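Local coordinates for protein ferritin heavy chain (PDB 1Z6O) that oxidises ferrous iron as the ferroxidase chain of a secreted insect ferritin and, together with light chains, stores it as ferric mineral in a 24-subunit shell, at residues V119-S122 with I123-I127; V142-T146 with G147-E151; G178-I181 with F182-L186. All coordinates share one frame; numbering follows the deposited sequence.

In the fold
Contacts 1 and 2 belong to the four-helix bundle, on helix 105-132 and helix 139-168, with centres about 10 Å apart and side chains interlocked: Val126 packs on Leu145, and Ile123 and Ile127 on Leu150. Both border the iron site and touch the same neighbouring heavy chain. Contact 1, buried, is regular alpha-helix with an apolar inner face; contact 2, only partly buried, has a wider turn, an aromatic pair and a water. Contact 3, also buried, sits on the short helix 175-186, its centre about 33 Å from each of the others. There two light chains and helices 54-80 and 139-168 of its own chain pack on it, and the chemistry turns to charge, with a cation-pi contact and a salt bridge.

Contact 1 of 3, residues V119-S122 with I123-I127; sequences VTKS and IRNVI
Val119 O receives the shortest backbone bond here, from Ile123 N at 2.9 Å with an N-H...O angle of 161°. The same i to i+4 pattern runs on through Arg124 N to Thr120 O, Asn125 N to Lys121 O and Val126 N to Ser122 O, each at 3.0 Å; the N-H...O angle falls to 143° at the last, so the bonds become less straight along the segment. On the inner face, one methyl of Val119 meets the end of Ile123: Val119 CG1 lies 3.7 Å from Ile123 CD1, the two side chains crossing at a slant. Ile123 CG1 stands anti to its own carbonyl carbon (chi1 -70°), which lays the longer branch back over the preceding turn, 3.3 Å from Val119 O. Arg124 leans back likewise, its CG 3.4 Å from Thr120 O, before a bend at chi3 turns the guanidinium aside; NH1 bonds to Asn137 O of a neighbouring heavy chain, whose Phe136 gives a cation-pi partner. Thr120 OG1 bonds to Glu116 O and to Gln153, while Ser122 OG reaches Gln28 on helix 19-47. With the side chain of Val119 about 4 Å from both that of Glu32 and the bound iron(III), this is a regular stretch of alpha-helix in the ferritin four-helix bundle, its apolar side bordering the ferroxidase site.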
# COMPACT_ATOMS: atom_id res chain seq x y z
N VAL M 119 10.25 10.68 -54.08
CA VAL M 119 11.11 11.17 -53.00
C VAL M 119 12.28 10.22 -52.78
O VAL M 119 13.41 10.66 -52.56
CB VAL M 119 10.30 11.34 -51.67
CG1 VAL M 119 11.25 11.56 -50.49
CG2 VAL M 119 9.35 12.53 -51.80
N THR M 120 12.03 8.92 -52.85
CA THR M 120 13.10 7.94 -52.67
C THR M 120 14.18 8.12 -53.73
O THR M 120 15.38 8.12 -53.45
CB THR M 120 12.54 6.51 -52.75
OG1 THR M 120 11.56 6.35 -51.72
CG2 THR M 120 13.66 5.46 -52.55
N LYS M 121 13.74 8.29 -54.97
CA LYS M 121 14.67 8.49 -56.08
C LYS M 121 15.46 9.79 -55.87
O LYS M 121 16.67 9.86 -56.11
CB LYS M 121 13.88 8.54 -57.38
CG LYS M 121 14.70 8.67 -58.63
CD LYS M 121 13.78 8.59 -59.85
CE LYS M 121 14.51 8.96 -61.13
NZ LYS M 121 13.59 9.04 -62.30
N SER M 122 14.78 10.84 -55.41
CA SER M 122 15.44 12.11 -55.18
C SER M 122 16.49 12.00 -54.06
O SER M 122 17.59 12.55 -54.17
CB SER M 122 14.40 13.19 -54.85
OG SER M 122 15.04 14.41 -54.55
N ILE M 123 16.16 11.30 -52.97
CA ILE M 123 17.13 11.13 -51.88
C ILE M 123 18.35 10.34 -52.39
O ILE M 123 19.48 10.65 -52.04
CB ILE M 123 16.48 10.38 -50.67
CG1 ILE M 123 15.46 11.32 -50.00
CG2 ILE M 123 17.56 9.96 -49.65
CD1 ILE M 123 14.49 10.61 -49.08
N ARG M 124 18.12 9.32 -53.21
CA ARG M 124 19.24 8.55 -53.76
C ARG M 124 20.12 9.48 -54.61
O ARG M 124 21.34 9.32 -54.65
CB ARG M 124 18.73 7.34 -54.58
CG ARG M 124 18.14 6.19 -53.69
CD ARG M 124 17.48 5.10 -54.56
NE ARG M 124 18.39 4.77 -55.65
CZ ARG M 124 19.42 3.94 -55.54
NH1 ARG M 124 19.67 3.31 -54.40
NH2 ARG M 124 20.28 3.84 -56.55
N ASN M 125 19.51 10.45 -55.29
CA ASN M 125 20.30 11.40 -56.07
C ASN M 125 21.07 12.37 -55.18
O ASN M 125 22.15 12.83 -55.55
CB ASN M 125 19.41 12.17 -57.06
CG ASN M 125 19.07 11.32 -58.28
OD1 ASN M 125 19.90 10.54 -58.75
ND2 ASN M 125 17.86 11.47 -58.79
N VAL M 126 20.54 12.71 -54.01
CA VAL M 126 21.28 13.57 -53.08
C VAL M 126 22.49 12.76 -52.59
O VAL M 126 23.61 13.27 -52.49
CB VAL M 126 20.43 13.97 -51.84
CG1 VAL M 126 21.27 14.83 -50.87
CG2 VAL M 126 19.17 14.76 -52.29
N ILE M 127 22.25 11.49 -52.28
CA ILE M 127 23.33 10.62 -51.82
C ILE M 127 24.44 10.56 -52.89
O ILE M 127 25.63 10.70 -52.57
CB ILE M 127 22.78 9.19 -51.54
CG1 ILE M 127 22.00 9.21 -50.22
CG2 ILE M 127 23.93 8.18 -51.47
CD1 ILE M 127 21.16 7.93 -49.99

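Contact 2 of 3, residues V142-T146 with G147-E151; sequences VDYLT and GDFLE
Tyr144 reaches forward along its helix to Asp148 and Phe149. CB carries the ring with CG anti to the backbone N (chi1 -180°), extending it beside the next turn. Tyr144 CD1 comes first to the carboxylate, 3.5 Å from Asp148 OD2, and CE1 also lies near that oxygen; the ring and carboxylate planes are 42° apart. On the other side of the ring, Tyr144 CE2 packs 3.7 Å from Phe149 CE1, with CZ and OH close behind. The rings make an offset edge-to-face pair, the edge of Phe149 turned to the face of Tyr144, centroids 5.7 Å apart and planes at 67°. Were Tyr144 an alanine, the edge of Phe149 would probably lose the ring face it meets, and a gap would be likely to open beside the Asp148 carboxylate. Behind the rings the backbone widens: Leu150 N bonds to Leu145 O at 2.9 Å, an i to i+5 bond of a pi-type turn, whereas Asp148 N keeps the i+4 partner Tyr144 O. Thr146 O, buried here, has no polar partner. The hydroxyl Thr146 OG1 donates to Val142 O at 2.8 Å. The side chain of Phe149 lies about 4 Å from those of the iron ligands Glu32 and His70, so the aromatic pair extends toward the metal site, while a water that donates to Asp148 OD2 at 2.7 Å and also lies by Asp143 O gives the carboxylate a polar partner.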
# COMPACT_ATOMS: atom_id res chain seq x y z
N VAL M 142 25.95 11.06 -46.23
CA VAL M 142 25.51 9.93 -47.05
C VAL M 142 24.93 8.84 -46.13
O VAL M 142 23.86 8.26 -46.40
CB VAL M 142 26.69 9.38 -47.88
CG1 VAL M 142 26.34 7.98 -48.46
CG2 VAL M 142 27.01 10.37 -49.02
N ASP M 143 25.63 8.57 -45.04
CA ASP M 143 25.21 7.56 -44.06
C ASP M 143 23.88 7.95 -43.41
O ASP M 143 23.01 7.11 -43.21
CB ASP M 143 26.28 7.43 -42.98
CG ASP M 143 25.86 6.48 -41.86
OD1 ASP M 143 25.93 5.28 -42.11
OD2 ASP M 143 25.45 6.94 -40.78
N TYR M 144 23.74 9.22 -43.07
CA TYR M 144 22.51 9.72 -42.45
C TYR M 144 21.31 9.57 -43.40
O TYR M 144 20.24 9.10 -43.01
CB TYR M 144 22.69 11.19 -42.08
CG TYR M 144 21.48 11.81 -41.42
CD1 TYR M 144 20.97 11.29 -40.23
CD2 TYR M 144 20.86 12.92 -41.97
CE1 TYR M 144 19.87 11.88 -39.59
CE2 TYR M 144 19.76 13.52 -41.35
CZ TYR M 144 19.28 13.00 -40.16
OH TYR M 144 18.21 13.59 -39.52
N LEU M 145 21.49 9.98 -44.65
CA LEU M 145 20.40 9.86 -45.63
C LEU M 145 20.06 8.41 -45.90
O LEU M 145 18.89 8.06 -46.12
CB LEU M 145 20.80 10.54 -46.95
CG LEU M 145 20.96 12.06 -46.85
CD1 LEU M 145 21.54 12.61 -48.15
CD2 LEU M 145 19.60 12.71 -46.56
N THR M 146 21.06 7.55 -45.90
CA THR M 146 20.83 6.14 -46.19
C THR M 146 20.15 5.40 -45.03
O THR M 146 19.15 4.71 -45.23
CB THR M 146 22.15 5.41 -46.52
OG1 THR M 146 22.78 6.04 -47.65
CG2 THR M 146 21.88 3.94 -46.86
N GLY M 147 20.69 5.57 -43.83
CA GLY M 147 20.16 4.86 -42.67
C GLY M 147 18.90 5.40 -42.04
O GLY M 147 18.16 4.66 -41.39
N ASP M 148 18.65 6.69 -42.20
CA ASP M 148 17.45 7.30 -41.63
C ASP M 148 16.39 7.56 -42.69
O ASP M 148 15.29 7.01 -42.62
CB ASP M 148 17.80 8.63 -40.97
CG ASP M 148 18.35 8.45 -39.57
OD1 ASP M 148 17.56 8.59 -38.60
OD2 ASP M 148 19.56 8.15 -39.44
N PHE M 149 16.71 8.39 -43.67
CA PHE M 149 15.74 8.73 -44.69
C PHE M 149 15.32 7.58 -45.60
O PHE M 149 14.13 7.36 -45.78
CB PHE M 149 16.23 9.92 -45.52
CG PHE M 149 16.02 11.24 -44.81
CD1 PHE M 149 16.78 11.56 -43.70
CD2 PHE M 149 15.00 12.09 -45.20
CE1 PHE M 149 16.52 12.73 -42.97
CE2 PHE M 149 14.73 13.26 -44.48
CZ PHE M 149 15.49 13.57 -43.36
N LEU M 150 16.27 6.84 -46.18
CA LEU M 150 15.86 5.74 -47.05
C LEU M 150 15.12 4.66 -46.26
O LEU M 150 14.20 4.03 -46.78
CB LEU M 150 17.07 5.13 -47.78
CG LEU M 150 17.65 6.00 -48.90
CD1 LEU M 150 18.74 5.21 -49.67
CD2 LEU M 150 16.53 6.41 -49.88
N GLU M 151 15.52 4.44 -45.02
CA GLU M 151 14.85 3.44 -44.18
C GLU M 151 13.35 3.78 -44.10
O GLU M 151 12.48 2.92 -44.34
CB GLU M 151 15.46 3.45 -42.77
CG GLU M 151 14.73 2.61 -41.73
CD GLU M 151 14.79 1.12 -42.02
OE1 GLU M 151 15.63 0.71 -42.85
OE2 GLU M 151 14.01 0.36 -41.41
O HOH W 1 21.68 6.74 -40.30

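Contact 3 of 3, residues G178-I181 with F182-L186; sequences GEFI and FDKKL
A cation-pi contact between Phe180 and Lys184, one turn apart, marks the short C-terminal helix 175-186, which follows the four-helix bundle of the ferritin fold. Lys184 NZ stands over one face of the Phe180 ring, 3.9 Å from its centroid and 29° off the ring normal, with CD1 and CE1 the nearest ring atoms. Bends at chi2 (-49°) and chi4 fold the lysine back: Lys184 CE lies 3.8 Å from Phe180 CE1, and CG lies over the same ring's rim. Tyr207 of a light chain gives the ammonium a second aromatic partner and meets Phe180 edge-to-face, as does Phe188 of that light chain. Regular i to i+4 bonds carry the helix, the shortest from Asp183 N to Glu179 O at 2.8 Å. Ile181 CG2 and Lys185 CG pass at 4.3 Å on another side of the helix, where Tyr202 of a different light chain packs on both residues. Asp183 OD1 bonds to Phe56 N, and Glu179 pairs with Arg53, tying the helix to the start of helix 54-80 and the loop before it. Phe180 O accepts Lys184 N at 3.1 Å and, weakly, the ammonium too. The ammonium also makes a salt bridge with the neighbouring aspartate: Lys184 NZ meets the anti lone pair of Asp183 OD2 at 2.8 Å.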
# COMPACT_ATOMS: atom_id res chain seq x y z
N GLY M 178 -16.53 -1.82 -49.37
CA GLY M 178 -15.12 -2.14 -49.20
C GLY M 178 -14.34 -0.94 -48.68
O GLY M 178 -13.57 -1.05 -47.73
N GLU M 179 -14.54 0.23 -49.30
CA GLU M 179 -13.82 1.42 -48.85
C GLU M 179 -14.29 1.86 -47.47
O GLU M 179 -13.50 2.32 -46.65
CB GLU M 179 -14.00 2.56 -49.85
CG GLU M 179 -12.97 3.68 -49.66
CD GLU M 179 -13.12 4.81 -50.67
OE1 GLU M 179 -13.88 5.76 -50.39
OE2 GLU M 179 -12.51 4.73 -51.76
N PHE M 180 -15.59 1.71 -47.19
CA PHE M 180 -16.10 2.10 -45.88
C PHE M 180 -15.42 1.30 -44.77
O PHE M 180 -14.96 1.86 -43.77
CB PHE M 180 -17.62 1.86 -45.81
CG PHE M 180 -18.21 2.17 -44.46
CD1 PHE M 180 -18.62 3.47 -44.14
CD2 PHE M 180 -18.35 1.16 -43.50
CE1 PHE M 180 -19.16 3.76 -42.88
CE2 PHE M 180 -18.89 1.44 -42.23
CZ PHE M 180 -19.29 2.75 -41.92
N ILE M 181 -15.36 -0.02 -44.93
CA ILE M 181 -14.75 -0.88 -43.92
C ILE M 181 -13.24 -0.60 -43.80
O ILE M 181 -12.70 -0.49 -42.70
CB ILE M 181 -14.96 -2.37 -44.27
CG1 ILE M 181 -16.46 -2.72 -44.11
CG2 ILE M 181 -14.10 -3.28 -43.36
CD1 ILE M 181 -16.83 -4.10 -44.66
N PHE M 182 -12.57 -0.48 -44.94
CA PHE M 182 -11.13 -0.22 -44.96
C PHE M 182 -10.83 1.10 -44.24
O PHE M 182 -9.87 1.21 -43.47
CB PHE M 182 -10.66 -0.15 -46.42
CG PHE M 182 -9.16 -0.08 -46.57
CD1 PHE M 182 -8.40 -1.25 -46.70
CD2 PHE M 182 -8.51 1.15 -46.59
CE1 PHE M 182 -7.00 -1.18 -46.86
CE2 PHE M 182 -7.11 1.23 -46.75
CZ PHE M 182 -6.36 0.06 -46.88
N ASP M 183 -11.66 2.11 -44.51
CA ASP M 183 -11.51 3.43 -43.90
C ASP M 183 -11.62 3.35 -42.37
O ASP M 183 -10.83 3.97 -41.66
CB ASP M 183 -12.60 4.38 -44.43
CG ASP M 183 -12.52 5.78 -43.82
OD1 ASP M 183 -11.56 6.51 -44.14
OD2 ASP M 183 -13.42 6.15 -43.03
N LYS M 184 -12.58 2.58 -41.86
CA LYS M 184 -12.72 2.48 -40.41
C LYS M 184 -11.55 1.70 -39.82
O LYS M 184 -11.11 1.98 -38.70
CB LYS M 184 -14.07 1.86 -40.04
CG LYS M 184 -15.26 2.67 -40.58
CD LYS M 184 -15.10 4.16 -40.26
CE LYS M 184 -16.11 5.02 -41.04
NZ LYS M 184 -15.87 4.96 -42.52
N LYS M 185 -11.03 0.72 -40.56
CA LYS M 185 -9.86 -0.04 -40.08
C LYS M 185 -8.67 0.92 -39.93
O LYS M 185 -7.83 0.74 -39.05
CB LYS M 185 -9.47 -1.15 -41.06
CG LYS M 185 -10.48 -2.28 -41.19
CD LYS M 185 -10.37 -3.23 -40.05
CE LYS M 185 -11.20 -4.49 -40.29
NZ LYS M 185 -10.92 -5.47 -39.20
N LEU M 186 -8.58 1.94 -40.79
CA LEU M 186 -7.48 2.91 -40.66
C LEU M 186 -7.58 3.63 -39.32
O LEU M 186 -6.59 4.10 -38.79
CB LEU M 186 -7.49 3.94 -41.79
CG LEU M 186 -7.14 3.40 -43.19
CD1 LEU M 186 -7.37 4.50 -44.24
CD2 LEU M 186 -5.69 2.92 -43.22